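Local structure of alkane monooxygenase (Geobacillus thermodenitrificans, 3B9O) at residues Val15-His20 with Ala77-Val82; Ile62-Arg67 with His138-Asp143; Phe105-Glu110 with Val134-Leu139. The protein belongs to the luciferase-like monooxygenases, flavin-dependent enzymes built on a TIM barrel, and holds flavin mononucleotide in its pocket. All coordinates share one frame; numbering follows the deposited sequence.

Interaction 3 pairs two parallel strands of the TIM barrel and continues into hydroxyls beside the flavin. Interaction 1 joins two loops, and interaction 2 a loop to the start of helix 140-145. Strands supply the frame, and loops beyond their C-terminal ends build the ligand site. All three are partly buried, interaction 3 nearest the chain's centre (about 13 Å between centres), interaction 2 farthest (about 20 Å). Interaction 1 relies mainly on backbone and amide hydrogen bonds, interaction 2 on leucine-tyrosine packing and bridging waters. Gln-79 OE1 and Tyr-63 OH, 2.9 Å apart, connect these two. Interactions 2 and 3 share His-138 and Leu-139, probably hydrogen-bond through Asp-143 OD2 and Tyr-109 OH, and reach flavin mononucleotide.

Interaction 1: Val15-His20 with Ala77-Val82; sequences VGHIAH and AVQIPV
A lone backbone bridge between two irregular loops, Gly-16 facing Val-78, is the unusual core of this contact. Gly-16 N makes a weak hydrogen bond to Ala-77 O, and Gly-16 O accepts a hydrogen bond from Gln-79 N at 2.9 Å. Glycine suits the site, because a beta carbon here would run into Ala-77 O. Ala-77, with positive phi, is the residue that leaves helical geometry after helix 71-75, in a Schellman motif.

The Gln-79 side chain extends the pairing. CG lies anti to the carbonyl carbon (chi1 -72°) and the chain then runs out straight, carrying the amide to His-17. Its NE2 donates to His-17 O at 3.0 Å, with an N-H...O angle of 155°, and OE1 is taken by Tyr-63 OH. The same nitrogen lies at the edge of the His-17 imidazole, whose plane is turned 68° from the amide.

Val-78 lays CG2 over one face of the His-20 ring, a CH-pi contact 4.0 Å from the centroid. At the other end, Val-15 CG1 meets Ala-77 CB at 3.8 Å, while a water bridges Val-15 N, Ala-77 O and Pro-81 O.

The contact thus joins the loop after strand 6-12 to the loop after helix 71-75, with Met-12 of that strand touching Gln-79 and His-311 of helix 305-316 beside His-20.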
loop_
_atom_site.group_PDB
_atom_site.type_symbol
_atom_site.label_atom_id
_atom_site.label_comp_id
_atom_site.label_asym_id
_atom_site.label_seq_id
_atom_site.Cartn_x
_atom_site.Cartn_y
_atom_site.Cartn_z
ATOM N N VAL A 15 13.183 -9.705 1.828
ATOM C CA VAL A 15 14.454 -9.364 1.191
ATOM C C VAL A 15 14.225 -8.745 -0.189
ATOM O O VAL A 15 14.464 -7.525 -0.363
ATOM C CB VAL A 15 15.417 -10.589 1.125
ATOM C CG1 VAL A 15 16.717 -10.245 0.358
ATOM C CG2 VAL A 15 15.659 -11.157 2.531
ATOM N N GLY A 16 13.768 -9.546 -1.153
ATOM C CA GLY A 16 13.559 -9.055 -2.523
ATOM C C GLY A 16 12.102 -8.694 -2.674
ATOM O O GLY A 16 11.242 -9.563 -2.630
ATOM N N HIS A 17 11.832 -7.396 -2.837
ATOM C CA HIS A 17 10.477 -6.874 -2.988
ATOM C C HIS A 17 10.112 -6.656 -4.490
ATOM O O HIS A 17 9.382 -7.456 -5.077
ATOM C CB HIS A 17 10.336 -5.586 -2.167
ATOM C CG HIS A 17 8.973 -4.950 -2.239
ATOM N ND1 HIS A 17 8.742 -3.658 -1.803
ATOM C CD2 HIS A 17 7.774 -5.428 -2.655
ATOM C CE1 HIS A 17 7.459 -3.366 -1.968
ATOM N NE2 HIS A 17 6.855 -4.416 -2.494
ATOM N N ILE A 18 10.649 -5.597 -5.097
ATOM C CA ILE A 18 10.376 -5.270 -6.511
ATOM C C ILE A 18 11.639 -5.419 -7.393
ATOM O O ILE A 18 11.563 -6.045 -8.449
ATOM C CB ILE A 18 9.797 -3.825 -6.701
ATOM C CG1 ILE A 18 8.489 -3.625 -5.913
ATOM C CG2 ILE A 18 9.602 -3.493 -8.206
ATOM C CD1 ILE A 18 7.328 -4.587 -6.307
ATOM N N ALA A 19 12.771 -4.839 -6.974
ATOM C CA ALA A 19 14.019 -4.860 -7.766
ATOM C C ALA A 19 14.830 -6.158 -7.589
ATOM O O ALA A 19 15.859 -6.206 -6.924
ATOM C CB ALA A 19 14.879 -3.611 -7.476
ATOM N N HIS A 20 14.371 -7.219 -8.218
ATOM C CA HIS A 20 15.001 -8.539 -7.974
ATOM C C HIS A 20 16.435 -8.651 -8.409
ATOM O O HIS A 20 16.833 -8.069 -9.416
ATOM C CB HIS A 20 14.056 -9.641 -8.425
ATOM C CG HIS A 20 12.772 -9.598 -7.654
ATOM N ND1 HIS A 20 11.548 -9.308 -8.226
ATOM C CD2 HIS A 20 12.554 -9.714 -6.328
ATOM C CE1 HIS A 20 10.623 -9.303 -7.284
ATOM N NE2 HIS A 20 11.210 -9.540 -6.120
ATOM N N ALA A 77 15.360 -14.873 -3.424
ATOM C CA ALA A 77 14.663 -14.148 -2.328
ATOM C C ALA A 77 13.463 -13.270 -2.786
ATOM O O ALA A 77 13.248 -12.135 -2.290
ATOM C CB ALA A 77 15.665 -13.345 -1.504
ATOM N N VAL A 78 12.688 -13.816 -3.709
ATOM C CA VAL A 78 11.519 -13.134 -4.291
ATOM C C VAL A 78 10.324 -13.213 -3.321
ATOM O O VAL A 78 9.473 -14.091 -3.427
ATOM C CB VAL A 78 11.190 -13.699 -5.737
ATOM C CG1 VAL A 78 9.850 -13.119 -6.281
ATOM C CG2 VAL A 78 12.346 -13.405 -6.698
ATOM N N GLN A 79 10.313 -12.312 -2.324
ATOM C CA GLN A 79 9.207 -12.208 -1.359
ATOM C C GLN A 79 9.064 -13.436 -0.452
ATOM O O GLN A 79 8.043 -13.631 0.170
ATOM C CB GLN A 79 7.895 -11.825 -2.058
ATOM C CG GLN A 79 7.958 -10.343 -2.491
ATOM C CD GLN A 79 6.735 -9.805 -3.223
ATOM O OE1 GLN A 79 5.593 -10.152 -2.918
ATOM N NE2 GLN A 79 6.980 -8.918 -4.185
ATOM N N ILE A 80 10.127 -14.249 -0.414
ATOM C CA ILE A 80 10.307 -15.356 0.542
ATOM C C ILE A 80 11.823 -15.357 0.877
ATOM O O ILE A 80 12.656 -15.225 -0.006
ATOM C CB ILE A 80 9.745 -16.724 -0.004
ATOM C CG1 ILE A 80 9.681 -17.782 1.136
ATOM C CG2 ILE A 80 10.535 -17.187 -1.283
ATOM C CD1 ILE A 80 8.957 -19.087 0.820
ATOM N N PRO A 81 12.177 -15.325 2.160
ATOM C CA PRO A 81 11.308 -15.258 3.340
ATOM C C PRO A 81 10.531 -13.910 3.397
ATOM O O PRO A 81 10.958 -12.909 2.772
ATOM C CB PRO A 81 12.303 -15.347 4.487
ATOM C CG PRO A 81 13.567 -14.681 3.909
ATOM C CD PRO A 81 13.605 -15.250 2.527
ATOM N N VAL A 82 9.400 -13.918 4.107
ATOM C CA VAL A 82 8.591 -12.715 4.351
ATOM C C VAL A 82 8.108 -12.732 5.801
ATOM O O VAL A 82 7.556 -13.736 6.244
ATOM C CB VAL A 82 7.188 -12.722 3.717
ATOM C CG1 VAL A 82 6.629 -11.326 3.368
ATOM C CG2 VAL A 82 6.805 -13.968 2.913
HETATM O O HOH W 1 12.409 -12.141 0.756
#

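Interaction 2: Ile62-Arg67 with His138-Asp143; sequences IYDVYR and HLPSAD. With FMN (flavin mononucleotide), chain C.
Leu-139 overlaps one face of the Tyr-63 ring with both its methyl groups. CD1 makes a CH-pi contact 4.2 Å from the ring centroid, touching CE2 and CZ, while CD2 lies above the ring centre and also approaches Ile-62 O. The two side chains cross obliquely.

The hydroxyl end of Tyr-63 is held by polar partners: besides Gln-79, it accepts a hydrogen bond from a water at 2.8 Å, which also lies close to His-138 NE2. The other ring nitrogen, ND1, is modelled 2.4 Å from O4' of flavin mononucleotide, a hydrogen bond whose length is doubtful and whose donor is not decided, and it bonds weakly to O3'. This places the contact at the ligand end of the TIM barrel, where the loop after strand 53-57 meets the start of helix 140-145.

At that helix start, Ser-141 OG accepts a weak hydrogen bond from Ile-62 N at 3.0 Å and lies against Ile-62 CB. A second water also bridges the segments, donating to Ile-62 O and to Asp-64 OD1 at 2.9 Å while accepting from Ser-141 N. The other carboxylate oxygen, Asp-64 OD2, rests 3.8 Å from Ser-141 CB.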
loop_
_atom_site.group_PDB
_atom_site.type_symbol
_atom_site.label_atom_id
_atom_site.label_comp_id
_atom_site.label_asym_id
_atom_site.label_seq_id
_atom_site.Cartn_x
_atom_site.Cartn_y
_atom_site.Cartn_z
ATOM N N ILE A 62 3.175 -17.744 -1.964
ATOM C CA ILE A 62 4.533 -17.978 -2.415
ATOM C C ILE A 62 4.489 -17.938 -3.921
ATOM O O ILE A 62 3.512 -18.369 -4.530
ATOM C CB ILE A 62 5.089 -19.347 -1.876
ATOM C CG1 ILE A 62 5.162 -19.305 -0.331
ATOM C CG2 ILE A 62 6.459 -19.690 -2.510
ATOM C CD1 ILE A 62 5.368 -20.695 0.408
ATOM N N TYR A 63 5.540 -17.373 -4.485
ATOM C CA TYR A 63 5.732 -17.219 -5.909
ATOM C C TYR A 63 6.250 -18.537 -6.509
ATOM O O TYR A 63 7.441 -18.708 -6.681
ATOM C CB TYR A 63 6.717 -16.083 -6.153
ATOM C CG TYR A 63 6.066 -14.741 -5.933
ATOM C CD1 TYR A 63 5.572 -13.999 -7.011
ATOM C CD2 TYR A 63 5.914 -14.220 -4.647
ATOM C CE1 TYR A 63 4.949 -12.770 -6.817
ATOM C CE2 TYR A 63 5.292 -12.988 -4.441
ATOM C CZ TYR A 63 4.800 -12.285 -5.522
ATOM O OH TYR A 63 4.212 -11.077 -5.332
ATOM N N ASP A 64 5.324 -19.437 -6.795
ATOM C CA ASP A 64 5.675 -20.811 -7.207
ATOM C C ASP A 64 5.061 -21.110 -8.567
ATOM O O ASP A 64 4.765 -22.258 -8.870
ATOM C CB ASP A 64 5.208 -21.838 -6.155
ATOM C CG ASP A 64 3.710 -21.803 -5.922
ATOM O OD1 ASP A 64 2.997 -21.083 -6.662
ATOM O OD2 ASP A 64 3.231 -22.479 -4.979
ATOM N N VAL A 65 4.846 -20.074 -9.367
ATOM C CA VAL A 65 4.180 -20.265 -10.661
ATOM C C VAL A 65 5.242 -20.509 -11.724
ATOM O O VAL A 65 5.177 -21.501 -12.465
ATOM C CB VAL A 65 3.219 -19.097 -11.031
ATOM C CG1 VAL A 65 2.797 -19.185 -12.506
ATOM C CG2 VAL A 65 1.985 -19.099 -10.108
ATOM N N TYR A 66 6.230 -19.614 -11.782
ATOM C CA TYR A 66 7.306 -19.749 -12.743
ATOM C C TYR A 66 8.112 -21.047 -12.490
ATOM O O TYR A 66 8.542 -21.332 -11.361
ATOM C CB TYR A 66 8.176 -18.497 -12.734
ATOM C CG TYR A 66 9.425 -18.570 -13.591
ATOM C CD1 TYR A 66 9.348 -18.601 -14.986
ATOM C CD2 TYR A 66 10.684 -18.604 -13.002
ATOM C CE1 TYR A 66 10.503 -18.657 -15.764
ATOM C CE2 TYR A 66 11.834 -18.662 -13.757
ATOM C CZ TYR A 66 11.738 -18.699 -15.144
ATOM O OH TYR A 66 12.892 -18.731 -15.897
ATOM N N ARG A 67 8.269 -21.834 -13.564
ATOM C CA ARG A 67 8.826 -23.197 -13.542
ATOM C C ARG A 67 8.137 -24.151 -12.574
ATOM O O ARG A 67 8.744 -25.123 -12.108
ATOM C CB ARG A 67 10.347 -23.173 -13.342
ATOM C CG ARG A 67 11.047 -22.218 -14.328
ATOM C CD ARG A 67 12.519 -22.103 -14.108
ATOM N NE ARG A 67 13.156 -23.408 -14.195
ATOM C CZ ARG A 67 13.973 -23.803 -15.176
ATOM N NH1 ARG A 67 14.291 -22.982 -16.191
ATOM N NH2 ARG A 67 14.481 -25.027 -15.127
ATOM N N HIS A 138 -3.702 -13.405 -4.680
ATOM C CA HIS A 138 -3.824 -14.091 -5.960
ATOM C C HIS A 138 -2.834 -15.223 -6.044
ATOM O O HIS A 138 -2.544 -15.691 -7.153
ATOM C CB HIS A 138 -3.510 -13.101 -7.091
ATOM C CG HIS A 138 -2.315 -12.251 -6.807
ATOM N ND1 HIS A 138 -2.417 -10.941 -6.390
ATOM C CD2 HIS A 138 -0.993 -12.536 -6.831
ATOM C CE1 HIS A 138 -1.208 -10.445 -6.204
ATOM N NE2 HIS A 138 -0.324 -11.394 -6.464
ATOM N N LEU A 139 -2.267 -15.610 -4.898
ATOM C CA LEU A 139 -1.213 -16.628 -4.856
ATOM C C LEU A 139 -1.761 -17.908 -4.227
ATOM O O LEU A 139 -2.048 -17.928 -3.027
ATOM C CB LEU A 139 0.027 -16.104 -4.120
ATOM C CG LEU A 139 0.837 -14.955 -4.760
ATOM C CD1 LEU A 139 1.803 -14.345 -3.757
ATOM C CD2 LEU A 139 1.595 -15.384 -5.993
ATOM N N PRO A 140 -1.942 -18.976 -5.049
ATOM C CA PRO A 140 -2.630 -20.223 -4.636
ATOM C C PRO A 140 -2.091 -20.972 -3.408
ATOM O O PRO A 140 -2.873 -21.686 -2.772
ATOM C CB PRO A 140 -2.547 -21.124 -5.891
ATOM C CG PRO A 140 -1.437 -20.526 -6.725
ATOM C CD PRO A 140 -1.529 -19.039 -6.467
ATOM N N SER A 141 -0.807 -20.830 -3.068
ATOM C CA SER A 141 -0.284 -21.528 -1.889
ATOM C C SER A 141 -0.865 -20.998 -0.576
ATOM O O SER A 141 -0.973 -21.759 0.396
ATOM C CB SER A 141 1.244 -21.527 -1.837
ATOM O OG SER A 141 1.763 -20.321 -1.291
ATOM N N ALA A 142 -1.273 -19.724 -0.556
ATOM C CA ALA A 142 -1.986 -19.185 0.606
ATOM C C ALA A 142 -3.332 -19.940 0.846
ATOM O O ALA A 142 -3.646 -20.352 1.969
ATOM C CB ALA A 142 -2.191 -17.678 0.465
ATOM N N ASP A 143 -4.107 -20.172 -0.210
ATOM C CA ASP A 143 -5.378 -20.874 -0.026
ATOM C C ASP A 143 -5.205 -22.306 0.486
ATOM O O ASP A 143 -6.046 -22.784 1.278
ATOM C CB ASP A 143 -6.214 -20.845 -1.302
ATOM C CG ASP A 143 -6.506 -19.447 -1.739
ATOM O OD1 ASP A 143 -7.647 -18.995 -1.586
ATOM O OD2 ASP A 143 -5.570 -18.758 -2.174
HETATM N N1 FMN C . -1.298 -7.828 -3.934
HETATM C C2 FMN C . -0.832 -8.332 -2.769
HETATM O O2 FMN C . -1.232 -9.479 -2.413
HETATM N N3 FMN C . 0.047 -7.576 -2.032
HETATM C C4 FMN C . 0.448 -6.332 -2.447
HETATM O O4 FMN C . 1.240 -5.659 -1.755
HETATM C C4A FMN C . -0.041 -5.803 -3.651
HETATM N N5 FMN C . 0.312 -4.568 -4.121
HETATM C C5A FMN C . -0.189 -4.117 -5.316
HETATM C C6 FMN C . 0.161 -2.856 -5.837
HETATM C C7 FMN C . -0.375 -2.406 -7.060
HETATM C C7M FMN C . -0.007 -1.056 -7.636
HETATM C C8 FMN C . -1.265 -3.208 -7.760
HETATM C C8M FMN C . -1.844 -2.738 -9.075
HETATM C C9 FMN C . -1.619 -4.465 -7.257
HETATM C C9A FMN C . -1.086 -4.930 -6.041
HETATM N N10 FMN C . -1.433 -6.151 -5.557
HETATM C C10 FMN C . -0.924 -6.598 -4.391
HETATM C "C1'" FMN C . -2.372 -7.034 -6.281
HETATM C "C2'" FMN C . -3.785 -6.879 -5.693
HETATM O "O2'" FMN C . -3.782 -5.978 -4.583
HETATM C "C3'" FMN C . -4.462 -8.182 -5.237
HETATM O "O3'" FMN C . -3.601 -9.017 -4.432
HETATM C "C4'" FMN C . -5.167 -8.934 -6.388
HETATM O "O4'" FMN C . -4.768 -10.306 -6.454
HETATM C "C5'" FMN C . -4.973 -8.314 -7.775
HETATM O "O5'" FMN C . -6.064 -7.415 -7.929
HETATM P P FMN C . -6.736 -7.076 -9.348
HETATM O O1P FMN C . -6.782 -8.408 -10.079
HETATM O O2P FMN C . -8.064 -6.505 -8.948
HETATM O O3P FMN C . -5.787 -6.122 -10.049
HETATM O O HOH W 2 1.382 -19.731 -4.706
HETATM O O HOH W 3 1.991 -10.514 -6.943
#

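Interaction 3: Phe105-Glu110 with Val134-Leu139; sequences FSTTYE and VVTSHL. With FMN (flavin mononucleotide), chain C.
Phe-105 and Ser-106 pair in parallel with Val-134 and Val-135, and the ladder closes with a nearly straight hydrogen bond from Thr-107 N to Val-135 O, 3.1 Å long with an N-H...O angle of 171°. Ser-106 CA adds a CA-H...O contact to the same carbonyl.

Beyond the paired residues, hydroxyls take over. Ser-106 OG, anti to its backbone N (chi1 -179°), hydrogen-bonds Ser-137 OG at 2.8 Å and also accepts from Thr-108 N, forming an ST turn. Thr-108 OG1 donates to Thr-136 O at 2.6 Å, from a position tilted 22° out of the carbonyl plane.

Strands 100-106 and 130-135, joined through helix 112-125, form one right-handed beta-alpha-beta unit of the TIM barrel, and both segments turn into loops here. On the loop leaving strand 130-135, Ser-137 N donates to O3' of flavin mononucleotide at 3.1 Å.

Thr-107 CG2 packs on Val-134 CG1 at 3.8 Å, the side chains crossing at about a right angle, with Tyr-164 of helix 154-174 also against Thr-107. Tyr-109 CE2 lies 3.8 Å from Ser-137 OG, and Tyr-109 OH is hydrogen-bonded to Asp-143 OD2.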
loop_
_atom_site.group_PDB
_atom_site.type_symbol
_atom_site.label_atom_id
_atom_site.label_comp_id
_atom_site.label_asym_id
_atom_site.label_seq_id
_atom_site.Cartn_x
_atom_site.Cartn_y
_atom_site.Cartn_z
ATOM N N PHE A 105 -2.995 -5.965 3.978
ATOM C CA PHE A 105 -3.558 -7.113 4.690
ATOM C C PHE A 105 -4.771 -7.624 3.891
ATOM O O PHE A 105 -5.647 -6.857 3.498
ATOM C CB PHE A 105 -3.967 -6.752 6.127
ATOM C CG PHE A 105 -4.778 -7.838 6.798
ATOM C CD1 PHE A 105 -6.179 -7.793 6.767
ATOM C CD2 PHE A 105 -4.154 -8.933 7.390
ATOM C CE1 PHE A 105 -6.941 -8.807 7.367
ATOM C CE2 PHE A 105 -4.898 -9.946 8.011
ATOM C CZ PHE A 105 -6.304 -9.880 7.989
ATOM N N SER A 106 -4.773 -8.922 3.627
ATOM C CA SER A 106 -5.776 -9.585 2.791
ATOM C C SER A 106 -7.095 -9.888 3.515
ATOM O O SER A 106 -7.105 -10.331 4.673
ATOM C CB SER A 106 -5.176 -10.911 2.287
ATOM O OG SER A 106 -6.086 -11.568 1.472
ATOM N N THR A 107 -8.197 -9.667 2.803
ATOM C CA THR A 107 -9.554 -10.037 3.233
ATOM C C THR A 107 -9.895 -11.554 3.074
ATOM O O THR A 107 -10.964 -12.019 3.494
ATOM C CB THR A 107 -10.608 -9.205 2.450
ATOM O OG1 THR A 107 -10.376 -9.290 1.038
ATOM C CG2 THR A 107 -10.549 -7.716 2.856
ATOM N N THR A 108 -8.984 -12.312 2.501
ATOM C CA THR A 108 -9.350 -13.623 1.967
ATOM C C THR A 108 -9.238 -14.744 3.010
ATOM O O THR A 108 -10.014 -15.705 2.942
ATOM C CB THR A 108 -8.569 -13.919 0.675
ATOM O OG1 THR A 108 -8.800 -12.858 -0.254
ATOM C CG2 THR A 108 -9.004 -15.240 0.031
ATOM N N TYR A 109 -8.312 -14.595 3.980
ATOM C CA TYR A 109 -7.928 -15.721 4.864
ATOM C C TYR A 109 -8.354 -15.579 6.328
ATOM O O TYR A 109 -8.994 -16.476 6.874
ATOM C CB TYR A 109 -6.408 -16.050 4.723
ATOM C CG TYR A 109 -6.008 -16.243 3.277
ATOM C CD1 TYR A 109 -6.497 -17.338 2.540
ATOM C CD2 TYR A 109 -5.207 -15.303 2.622
ATOM C CE1 TYR A 109 -6.181 -17.503 1.193
ATOM C CE2 TYR A 109 -4.875 -15.458 1.264
ATOM C CZ TYR A 109 -5.380 -16.557 0.566
ATOM O OH TYR A 109 -5.062 -16.719 -0.759
ATOM N N GLU A 110 -8.052 -14.447 6.954
ATOM C CA GLU A 110 -8.209 -14.338 8.410
ATOM C C GLU A 110 -9.458 -13.521 8.804
ATOM O O GLU A 110 -9.808 -12.542 8.122
ATOM C CB GLU A 110 -6.923 -13.768 9.038
ATOM C CG GLU A 110 -5.598 -14.513 8.654
ATOM C CD GLU A 110 -4.353 -13.735 9.097
ATOM O OE1 GLU A 110 -3.440 -13.443 8.253
ATOM O OE2 GLU A 110 -4.316 -13.381 10.301
ATOM N N VAL A 134 -6.293 -2.627 1.480
ATOM C CA VAL A 134 -7.237 -3.733 1.327
ATOM C C VAL A 134 -6.937 -4.455 0.034
ATOM O O VAL A 134 -6.951 -3.870 -1.036
ATOM C CB VAL A 134 -8.693 -3.253 1.299
ATOM C CG1 VAL A 134 -9.649 -4.475 1.179
ATOM C CG2 VAL A 134 -8.992 -2.484 2.543
ATOM N N VAL A 135 -6.662 -5.742 0.169
ATOM C CA VAL A 135 -6.195 -6.573 -0.919
ATOM C C VAL A 135 -7.015 -7.892 -0.905
ATOM O O VAL A 135 -7.575 -8.249 0.132
ATOM C CB VAL A 135 -4.665 -6.775 -0.682
ATOM C CG1 VAL A 135 -4.231 -8.191 -0.819
ATOM C CG2 VAL A 135 -3.857 -5.749 -1.481
ATOM N N THR A 136 -7.122 -8.565 -2.055
ATOM C CA THR A 136 -7.700 -9.921 -2.122
ATOM C C THR A 136 -6.683 -11.067 -2.271
ATOM O O THR A 136 -7.020 -12.200 -1.972
ATOM C CB THR A 136 -8.719 -10.093 -3.283
ATOM O OG1 THR A 136 -8.136 -9.593 -4.484
ATOM C CG2 THR A 136 -10.016 -9.325 -3.007
ATOM N N SER A 137 -5.469 -10.838 -2.764
ATOM C CA SER A 137 -4.513 -11.990 -2.865
ATOM C C SER A 137 -4.772 -12.916 -4.075
ATOM O O SER A 137 -5.920 -13.207 -4.435
ATOM C CB SER A 137 -4.532 -12.871 -1.601
ATOM O OG SER A 137 -4.166 -12.134 -0.428
ATOM N N HIS A 138 -3.702 -13.405 -4.680
ATOM C CA HIS A 138 -3.824 -14.091 -5.960
ATOM C C HIS A 138 -2.834 -15.223 -6.044
ATOM O O HIS A 138 -2.544 -15.691 -7.153
ATOM C CB HIS A 138 -3.510 -13.101 -7.091
ATOM C CG HIS A 138 -2.315 -12.251 -6.807
ATOM N ND1 HIS A 138 -2.417 -10.941 -6.390
ATOM C CD2 HIS A 138 -0.993 -12.536 -6.831
ATOM C CE1 HIS A 138 -1.208 -10.445 -6.204
ATOM N NE2 HIS A 138 -0.324 -11.394 -6.464
ATOM N N LEU A 139 -2.267 -15.610 -4.898
ATOM C CA LEU A 139 -1.213 -16.628 -4.856
ATOM C C LEU A 139 -1.761 -17.908 -4.227
ATOM O O LEU A 139 -2.048 -17.928 -3.027
ATOM C CB LEU A 139 0.027 -16.104 -4.120
ATOM C CG LEU A 139 0.837 -14.955 -4.760
ATOM C CD1 LEU A 139 1.803 -14.345 -3.757
ATOM C CD2 LEU A 139 1.595 -15.384 -5.993
HETATM N N1 FMN C . -1.298 -7.828 -3.934
HETATM C C2 FMN C . -0.832 -8.332 -2.769
HETATM O O2 FMN C . -1.232 -9.479 -2.413
HETATM N N3 FMN C . 0.047 -7.576 -2.032
HETATM C C4 FMN C . 0.448 -6.332 -2.447
HETATM O O4 FMN C . 1.240 -5.659 -1.755
HETATM C C4A FMN C . -0.041 -5.803 -3.651
HETATM N N5 FMN C . 0.312 -4.568 -4.121
HETATM C C5A FMN C . -0.189 -4.117 -5.316
HETATM C C6 FMN C . 0.161 -2.856 -5.837
HETATM C C7 FMN C . -0.375 -2.406 -7.060
HETATM C C7M FMN C . -0.007 -1.056 -7.636
HETATM C C8 FMN C . -1.265 -3.208 -7.760
HETATM C C8M FMN C . -1.844 -2.738 -9.075
HETATM C C9 FMN C . -1.619 -4.465 -7.257
HETATM C C9A FMN C . -1.086 -4.930 -6.041
HETATM N N10 FMN C . -1.433 -6.151 -5.557
HETATM C C10 FMN C . -0.924 -6.598 -4.391
HETATM C "C1'" FMN C . -2.372 -7.034 -6.281
HETATM C "C2'" FMN C . -3.785 -6.879 -5.693
HETATM O "O2'" FMN C . -3.782 -5.978 -4.583
HETATM C "C3'" FMN C . -4.462 -8.182 -5.237
HETATM O "O3'" FMN C . -3.601 -9.017 -4.432
HETATM C "C4'" FMN C . -5.167 -8.934 -6.388
HETATM O "O4'" FMN C . -4.768 -10.306 -6.454
HETATM C "C5'" FMN C . -4.973 -8.314 -7.775
HETATM O "O5'" FMN C . -6.064 -7.415 -7.929
HETATM P P FMN C . -6.736 -7.076 -9.348
HETATM O O1P FMN C . -6.782 -8.408 -10.079
HETATM O O2P FMN C . -8.064 -6.505 -8.948
HETATM O O3P FMN C . -5.787 -6.122 -10.049
#